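Local coordinates for protein serpin B3 (Homo sapiens, PDB 4ZK3) that probably inhibits target proteases as a serpin, and gives rise to Pso p27, which forms large aggregates linked to psoriasis, at residues Ser223-Val231 with Leu246-Leu257; Lys196-Lys204 with Phe363-Phe371. All coordinates share one frame; numbering follows the deposited sequence.

In the fold
Both contacts lie on the same flank of the chain, their centres about 13 Å apart. Interaction 1 is local and mostly buried: it pairs strands 229-235 and 241-248 of serpin sheet B as a hairpin, with polar side chains bonding across the turns beside it. Interaction 2 brings together parts 159 residues apart in sequence and is only partly buried; a single backbone hydrogen bond and a phenylalanine laid on a peptide do most of the work. The two meet directly. Leu246 and Leu370 pair by backbone, strands 241-248 and 369-375 being neighbours, and His367, in the loop of interaction 2, reaches the end of strand 241-248 in interaction 1.

Interaction 1: residues Ser223-Val231 with Leu246-Leu257; sequences SLEDVQAKV and LLPNEIDGLQKL
The side-chain amide of Asn249 lies almost parallel over one face of the peptide joining Gln228 to Ala229, with Asn249 ND2 3.0 Å from Gln228 C. At one rim of the amide, Asn249 OD1 touches the aliphatic Lys230 CG; at the other, Asn249 ND2 donates to a water that also binds Ser223 OG and donates to Ala229 O. The second amide, that of Gln228, is gripped from two sides. Lys256 NZ reaches Gln228 OE1 at 3.0 Å, in the carbonyl plane and on a lone pair, while Gln228 NE2 donates to OE1 of the poorly ordered Glu225. Lys256 stretches out fully from the start of helix 254-260, and its NZ makes a second bond, 3.2 Å to Asp226 O.

Next to the Asn249 amide, residues 229-231 and 246-248 pair antiparallel. Lys230 N bonds Leu247 O at 2.9 Å and Leu247 N bonds Lys230 O in return. Past the regular pairing, Asn249 N takes Gln228 O at 2.9 Å, nearly straight at 173°. Gln228 and Ala229 both face Leu224, a G1 beta bulge that closes the turn between strands 206-224 and 229-235.

On the face carrying Ala229, Val231, Leu246 and Pro248 the contact is apolar. Leu257 CD1 lies against Ala229 CB and, at the turn, Val227 CG2 (3.8 Å), the Leu257 and Val227 side chains crossing at about a right angle; Val231 and Leu246 lie side by side, pointing the same way. Trp269 of helix 263-269 packs against Leu224 and Val227.

Lys230 sends its ammonium off to Glu362 O. Lys256 instead spends its own on one backbone and one amide oxygen, so the turn is joined to the helix by a charged donor on neutral acceptors, with Asp226 OD1 too far away for an ion pair.

Interaction 2: residues Lys196-Lys204 with Phe363-Phe371; sequences KEEKFWPNK and FHCNHPFLF
Phe200 lays its ring on backbone: the peptide between Asn366 and His367 sits over one face, offset toward the rim, with Asn366 C 3.5 Å from Phe200 CD2. Near the plane of the same ring, at its edge, is Cys365 O, 3.5 Å from Phe200 CE2. That carbonyl is buried and has no hydrogen-bonding partner in the model, so the aromatic C-H rim is what it meets here. Phe200 CG stands opposite the backbone nitrogen (chi1 -175°), which carries the ring across to the loop, where Phe200 CE2 also meets Phe369 CE2 at 4.4 Å.

One backbone bond fixes the alignment. Trp201 N donates to Asn366 O at 2.9 Å, almost perfectly straight (177°), although the donor is tilted 34° from the carbonyl plane. Trp201 O, in turn, rests against His367 CA and Pro368 CD.

The loop is braced from within as well. Cys365 centres an inverse gamma turn, and His367 ND1 donates to Asn366 OD1 at 3.0 Å, lying in both the ring plane and the carbonyl plane; with its other nitrogen hydrogen-bonded to Pro248 O, the imidazole is held against rotation. A water donates to Glu198 OE1 and Lys199 O and is weakly approached by Asn366 ND2.

Around this, strand 196-201 pairs antiparallel with strand 206-224 in serpin sheet C. Phe387 of strand 380-387 meets Phe200 edge-to-face, and the loop 365-368 links strand 361-364, beside strand 276-294, to strand 369-375 of sheet B.

Interaction 1: residues Ser223-Val231 with Leu246-Leu257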
# COMPACT_ATOMS: atom_id res chain seq x y z
N SER A 223 11.64 -22.31 -6.40
CA SER A 223 12.05 -22.75 -5.11
C SER A 223 13.26 -21.96 -4.67
O SER A 223 14.25 -21.96 -5.36
CB SER A 223 12.43 -24.22 -5.14
OG SER A 223 13.23 -24.44 -3.99
N LEU A 224 13.20 -21.31 -3.52
CA LEU A 224 14.30 -20.50 -3.01
C LEU A 224 14.96 -21.30 -1.91
O LEU A 224 14.81 -21.02 -0.71
CB LEU A 224 13.78 -19.19 -2.49
CG LEU A 224 12.74 -18.45 -3.34
CD1 LEU A 224 12.30 -17.26 -2.52
CD2 LEU A 224 13.26 -18.01 -4.71
N GLU A 225 15.62 -22.37 -2.32
CA GLU A 225 16.35 -23.17 -1.34
C GLU A 225 17.53 -22.32 -0.97
O GLU A 225 18.38 -22.05 -1.81
CB GLU A 225 16.77 -24.55 -1.89
CG GLU A 225 17.70 -25.37 -0.96
CD GLU A 225 17.65 -25.02 0.55
OE1 GLU A 225 16.67 -24.39 1.06
OE2 GLU A 225 18.61 -25.39 1.26
N ASP A 226 17.58 -21.91 0.28
CA ASP A 226 18.51 -20.89 0.75
C ASP A 226 17.85 -20.05 1.85
O ASP A 226 18.45 -19.85 2.91
CB ASP A 226 19.08 -19.99 -0.38
CG ASP A 226 18.00 -19.20 -1.15
OD1 ASP A 226 17.15 -18.58 -0.49
OD2 ASP A 226 18.02 -19.13 -2.41
N VAL A 227 16.63 -19.56 1.60
CA VAL A 227 15.76 -19.03 2.68
C VAL A 227 14.71 -20.05 3.07
O VAL A 227 13.88 -19.77 3.94
CB VAL A 227 15.07 -17.69 2.34
CG1 VAL A 227 16.07 -16.56 2.49
CG2 VAL A 227 14.44 -17.70 0.96
N GLN A 228 14.78 -21.23 2.41
CA GLN A 228 13.91 -22.37 2.61
C GLN A 228 12.47 -21.88 2.39
O GLN A 228 11.66 -21.91 3.29
CB GLN A 228 14.11 -23.01 4.01
CG GLN A 228 15.47 -23.67 4.30
CD GLN A 228 16.62 -22.66 4.46
OE1 GLN A 228 16.63 -21.83 5.39
NE2 GLN A 228 17.59 -22.72 3.54
N ALA A 229 12.19 -21.38 1.20
CA ALA A 229 10.86 -20.87 0.87
C ALA A 229 10.55 -21.17 -0.56
O ALA A 229 11.44 -21.57 -1.34
CB ALA A 229 10.81 -19.37 1.10
N LYS A 230 9.29 -20.98 -0.91
CA LYS A 230 8.87 -21.02 -2.29
C LYS A 230 8.17 -19.72 -2.69
O LYS A 230 7.67 -18.96 -1.82
CB LYS A 230 7.94 -22.18 -2.51
CG LYS A 230 8.60 -23.55 -2.31
CD LYS A 230 7.52 -24.61 -2.31
CE LYS A 230 8.08 -26.01 -2.08
NZ LYS A 230 6.96 -27.00 -2.01
N VAL A 231 8.17 -19.48 -3.99
CA VAL A 231 7.54 -18.29 -4.61
C VAL A 231 6.59 -18.67 -5.72
O VAL A 231 6.93 -19.46 -6.58
CB VAL A 231 8.59 -17.31 -5.21
CG1 VAL A 231 7.92 -16.05 -5.70
CG2 VAL A 231 9.53 -16.90 -4.14
N LEU A 246 4.90 -15.65 -1.16
CA LEU A 246 6.12 -16.26 -0.63
C LEU A 246 5.78 -17.06 0.60
O LEU A 246 5.32 -16.50 1.63
CB LEU A 246 7.14 -15.18 -0.32
CG LEU A 246 7.66 -14.41 -1.54
CD1 LEU A 246 6.96 -13.09 -1.65
CD2 LEU A 246 9.18 -14.19 -1.50
N LEU A 247 5.98 -18.38 0.47
CA LEU A 247 5.61 -19.39 1.45
C LEU A 247 6.83 -20.07 2.08
O LEU A 247 7.56 -20.73 1.37
CB LEU A 247 4.75 -20.45 0.73
CG LEU A 247 4.20 -21.53 1.65
CD1 LEU A 247 3.24 -20.93 2.69
CD2 LEU A 247 3.54 -22.61 0.83
N PRO A 248 7.09 -19.86 3.39
CA PRO A 248 8.22 -20.59 4.00
C PRO A 248 7.95 -22.10 3.87
O PRO A 248 6.77 -22.52 3.97
CB PRO A 248 8.19 -20.16 5.47
CG PRO A 248 7.49 -18.80 5.42
CD PRO A 248 6.49 -18.90 4.32
N ASN A 249 9.00 -22.89 3.65
CA ASN A 249 8.86 -24.39 3.55
C ASN A 249 8.42 -24.97 4.87
O ASN A 249 7.65 -25.90 4.90
CB ASN A 249 10.16 -25.08 3.18
CG ASN A 249 10.68 -24.65 1.85
OD1 ASN A 249 9.91 -24.25 0.99
ND2 ASN A 249 12.02 -24.75 1.67
N GLU A 250 8.92 -24.39 5.96
CA GLU A 250 8.55 -24.79 7.33
C GLU A 250 7.58 -23.83 8.04
O GLU A 250 7.73 -22.61 7.97
CB GLU A 250 9.84 -24.95 8.17
CG GLU A 250 10.75 -26.09 7.71
CD GLU A 250 9.99 -27.42 7.63
OE1 GLU A 250 9.17 -27.69 8.53
OE2 GLU A 250 10.17 -28.18 6.65
N ILE A 251 6.65 -24.43 8.80
CA ILE A 251 5.52 -23.77 9.46
C ILE A 251 5.96 -22.55 10.22
O ILE A 251 5.25 -21.55 10.26
CB ILE A 251 4.76 -24.74 10.42
CG1 ILE A 251 4.37 -26.03 9.68
CG2 ILE A 251 3.55 -24.06 11.09
CD1 ILE A 251 3.03 -26.64 10.06
N ASP A 252 7.17 -22.61 10.75
CA ASP A 252 7.70 -21.56 11.60
C ASP A 252 8.82 -20.81 10.94
O ASP A 252 9.48 -20.00 11.58
CB ASP A 252 8.22 -22.20 12.91
CG ASP A 252 9.46 -23.09 12.70
OD1 ASP A 252 9.51 -23.86 11.71
OD2 ASP A 252 10.38 -23.01 13.54
N GLY A 253 9.06 -21.04 9.66
CA GLY A 253 10.19 -20.39 8.98
C GLY A 253 10.01 -18.91 8.58
O GLY A 253 10.92 -18.33 8.01
N LEU A 254 8.85 -18.29 8.87
CA LEU A 254 8.56 -16.93 8.37
C LEU A 254 9.54 -15.89 8.89
O LEU A 254 10.03 -15.06 8.12
CB LEU A 254 7.09 -16.50 8.65
CG LEU A 254 6.71 -15.14 8.03
CD1 LEU A 254 6.82 -15.23 6.53
CD2 LEU A 254 5.30 -14.68 8.35
N GLN A 255 9.90 -15.97 10.18
CA GLN A 255 10.78 -14.97 10.79
C GLN A 255 12.10 -14.84 10.05
O GLN A 255 12.58 -13.72 9.87
CB GLN A 255 11.01 -15.25 12.29
CG GLN A 255 10.86 -14.01 13.18
CD GLN A 255 11.84 -14.00 14.34
OE1 GLN A 255 11.44 -14.04 15.49
NE2 GLN A 255 13.14 -13.92 14.04
N LYS A 256 12.66 -15.93 9.56
CA LYS A 256 13.91 -15.83 8.80
C LYS A 256 13.67 -15.13 7.46
O LYS A 256 14.44 -14.23 7.08
CB LYS A 256 14.54 -17.19 8.51
CG LYS A 256 15.97 -17.09 7.91
CD LYS A 256 16.37 -18.32 7.12
CE LYS A 256 17.78 -18.21 6.56
NZ LYS A 256 18.36 -19.52 6.10
N LEU A 257 12.63 -15.58 6.74
CA LEU A 257 12.30 -15.00 5.44
C LEU A 257 12.14 -13.50 5.59
O LEU A 257 12.65 -12.75 4.76
CB LEU A 257 11.03 -15.63 4.90
CG LEU A 257 10.55 -15.26 3.50
CD1 LEU A 257 11.60 -15.62 2.46
CD2 LEU A 257 9.23 -15.98 3.20
O HOH W 1 12.59 -24.21 -1.16
O HOH W 2 11.12 -22.13 6.03

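Interaction 2: residues Lys196-Lys204 with Phe363-Phe371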
# COMPACT_ATOMS: atom_id res chain seq x y z
N LYS A 196 -12.65 -26.37 0.71
CA LYS A 196 -12.91 -27.27 1.84
C LYS A 196 -12.45 -26.63 3.13
O LYS A 196 -11.49 -25.89 3.10
CB LYS A 196 -12.06 -28.52 1.69
CG LYS A 196 -12.68 -29.70 0.94
CD LYS A 196 -11.62 -30.79 0.65
CE LYS A 196 -10.76 -31.20 1.84
NZ LYS A 196 -11.50 -32.08 2.79
N GLU A 197 -13.09 -26.94 4.27
CA GLU A 197 -12.58 -26.48 5.57
C GLU A 197 -11.29 -27.22 5.88
O GLU A 197 -11.24 -28.42 5.74
CB GLU A 197 -13.57 -26.75 6.68
CG GLU A 197 -13.23 -26.03 7.96
CD GLU A 197 -14.01 -26.54 9.16
OE1 GLU A 197 -14.37 -27.74 9.21
OE2 GLU A 197 -14.26 -25.74 10.07
N GLU A 198 -10.23 -26.51 6.28
CA GLU A 198 -9.00 -27.17 6.70
C GLU A 198 -8.45 -26.40 7.82
O GLU A 198 -8.97 -25.33 8.20
CB GLU A 198 -7.91 -27.21 5.62
CG GLU A 198 -8.38 -27.75 4.30
CD GLU A 198 -7.24 -27.91 3.32
OE1 GLU A 198 -6.10 -27.44 3.60
OE2 GLU A 198 -7.48 -28.54 2.28
N LYS A 199 -7.39 -26.94 8.39
CA LYS A 199 -6.69 -26.24 9.43
C LYS A 199 -5.69 -25.27 8.81
O LYS A 199 -5.13 -25.55 7.80
CB LYS A 199 -5.97 -27.25 10.30
CG LYS A 199 -6.96 -28.26 10.86
CD LYS A 199 -6.31 -29.22 11.82
CE LYS A 199 -7.29 -30.34 12.15
NZ LYS A 199 -6.83 -31.03 13.38
N PHE A 200 -5.52 -24.13 9.44
CA PHE A 200 -4.46 -23.21 9.17
C PHE A 200 -3.68 -23.13 10.44
O PHE A 200 -4.28 -22.93 11.48
CB PHE A 200 -4.98 -21.78 8.87
CG PHE A 200 -3.91 -20.82 8.45
CD1 PHE A 200 -3.23 -20.10 9.38
CD2 PHE A 200 -3.58 -20.64 7.11
CE1 PHE A 200 -2.27 -19.19 9.02
CE2 PHE A 200 -2.63 -19.74 6.73
CZ PHE A 200 -1.95 -19.02 7.69
N TRP A 201 -2.36 -23.30 10.36
CA TRP A 201 -1.50 -23.34 11.56
C TRP A 201 -0.73 -22.02 11.68
O TRP A 201 0.21 -21.80 10.93
CB TRP A 201 -0.47 -24.50 11.53
CG TRP A 201 -0.96 -25.97 11.50
CD1 TRP A 201 -1.16 -26.75 10.39
CD2 TRP A 201 -1.17 -26.85 12.63
NE1 TRP A 201 -1.52 -28.04 10.75
CE2 TRP A 201 -1.55 -28.12 12.12
CE3 TRP A 201 -1.11 -26.69 14.01
CZ2 TRP A 201 -1.87 -29.20 12.95
CZ3 TRP A 201 -1.44 -27.78 14.85
CH2 TRP A 201 -1.81 -29.01 14.31
N PRO A 202 -1.11 -21.14 12.61
CA PRO A 202 -0.33 -19.94 12.82
C PRO A 202 0.99 -20.22 13.48
O PRO A 202 1.95 -19.49 13.22
CB PRO A 202 -1.21 -19.09 13.71
CG PRO A 202 -2.59 -19.61 13.44
CD PRO A 202 -2.40 -21.07 13.30
N ASN A 203 1.01 -21.25 14.33
CA ASN A 203 2.24 -21.77 14.95
C ASN A 203 2.32 -23.25 14.70
O ASN A 203 1.37 -23.86 14.16
CB ASN A 203 2.24 -21.52 16.46
CG ASN A 203 2.18 -20.04 16.79
OD1 ASN A 203 3.15 -19.31 16.58
ND2 ASN A 203 1.03 -19.58 17.30
N LYS A 204 3.44 -23.85 15.09
CA LYS A 204 3.63 -25.29 14.90
C LYS A 204 2.51 -26.11 15.59
O LYS A 204 1.96 -27.08 15.01
CB LYS A 204 5.01 -25.71 15.41
CG LYS A 204 6.16 -24.99 14.70
CD LYS A 204 7.46 -25.77 14.75
CE LYS A 204 7.42 -26.95 13.79
NZ LYS A 204 8.76 -27.57 13.63
N PHE A 363 2.09 -26.12 -3.24
CA PHE A 363 2.15 -24.78 -2.66
C PHE A 363 0.90 -24.59 -1.77
O PHE A 363 -0.16 -24.14 -2.21
CB PHE A 363 2.21 -23.73 -3.80
CG PHE A 363 2.70 -22.39 -3.36
CD1 PHE A 363 4.03 -22.07 -3.41
CD2 PHE A 363 1.80 -21.42 -2.94
CE1 PHE A 363 4.47 -20.83 -3.01
CE2 PHE A 363 2.23 -20.17 -2.53
CZ PHE A 363 3.57 -19.87 -2.54
N HIS A 364 1.03 -24.97 -0.51
CA HIS A 364 -0.07 -25.03 0.39
C HIS A 364 0.05 -23.99 1.43
O HIS A 364 0.74 -24.17 2.38
CB HIS A 364 -0.08 -26.38 1.11
CG HIS A 364 -0.48 -27.52 0.22
ND1 HIS A 364 -0.56 -28.82 0.68
CD2 HIS A 364 -0.82 -27.55 -1.09
CE1 HIS A 364 -0.93 -29.61 -0.31
NE2 HIS A 364 -1.09 -28.87 -1.40
N CYS A 365 -0.72 -22.91 1.29
CA CYS A 365 -0.67 -21.80 2.21
C CYS A 365 -1.53 -22.04 3.47
O CYS A 365 -2.57 -21.41 3.63
CB CYS A 365 -1.14 -20.55 1.46
SG CYS A 365 -0.08 -20.19 0.04
N ASN A 366 -1.08 -22.97 4.33
CA ASN A 366 -1.78 -23.30 5.53
C ASN A 366 -0.94 -22.96 6.72
O ASN A 366 -1.15 -23.52 7.78
CB ASN A 366 -2.21 -24.77 5.57
CG ASN A 366 -1.07 -25.74 5.33
OD1 ASN A 366 0.11 -25.44 5.59
ND2 ASN A 366 -1.40 -26.90 4.86
N HIS A 367 -0.01 -22.01 6.55
CA HIS A 367 0.73 -21.42 7.65
C HIS A 367 1.16 -20.07 7.09
O HIS A 367 0.86 -19.79 5.93
CB HIS A 367 1.90 -22.35 8.09
CG HIS A 367 2.83 -22.73 6.98
ND1 HIS A 367 2.50 -23.64 6.01
CD2 HIS A 367 4.10 -22.32 6.70
CE1 HIS A 367 3.51 -23.77 5.17
NE2 HIS A 367 4.50 -23.01 5.58
N PRO A 368 1.78 -19.21 7.91
CA PRO A 368 1.92 -17.83 7.55
C PRO A 368 2.70 -17.59 6.29
O PRO A 368 3.71 -18.28 6.07
CB PRO A 368 2.67 -17.25 8.72
CG PRO A 368 2.17 -18.02 9.85
CD PRO A 368 2.05 -19.42 9.33
N PHE A 369 2.25 -16.63 5.47
CA PHE A 369 2.90 -16.31 4.21
C PHE A 369 2.92 -14.80 3.94
O PHE A 369 2.13 -14.07 4.55
CB PHE A 369 2.24 -17.07 3.05
CG PHE A 369 0.76 -16.75 2.86
CD1 PHE A 369 0.34 -15.66 2.08
CD2 PHE A 369 -0.22 -17.55 3.46
CE1 PHE A 369 -1.00 -15.38 1.89
CE2 PHE A 369 -1.58 -17.30 3.26
CZ PHE A 369 -1.98 -16.20 2.49
N LEU A 370 3.83 -14.36 3.04
CA LEU A 370 3.85 -13.00 2.51
C LEU A 370 3.20 -12.91 1.13
O LEU A 370 3.18 -13.86 0.38
CB LEU A 370 5.26 -12.45 2.45
CG LEU A 370 6.05 -12.61 3.75
CD1 LEU A 370 7.56 -12.50 3.48
CD2 LEU A 370 5.63 -11.63 4.83
N PHE A 371 2.55 -11.79 0.82
CA PHE A 371 1.94 -11.73 -0.47
C PHE A 371 1.95 -10.27 -0.89
O PHE A 371 2.01 -9.34 -0.03
CB PHE A 371 0.53 -12.36 -0.45
CG PHE A 371 -0.46 -11.61 0.44
CD1 PHE A 371 -0.48 -11.83 1.82
CD2 PHE A 371 -1.36 -10.69 -0.09
CE1 PHE A 371 -1.35 -11.14 2.67
CE2 PHE A 371 -2.22 -9.97 0.76
CZ PHE A 371 -2.19 -10.19 2.15
O HOH W 3 -4.56 -27.43 5.89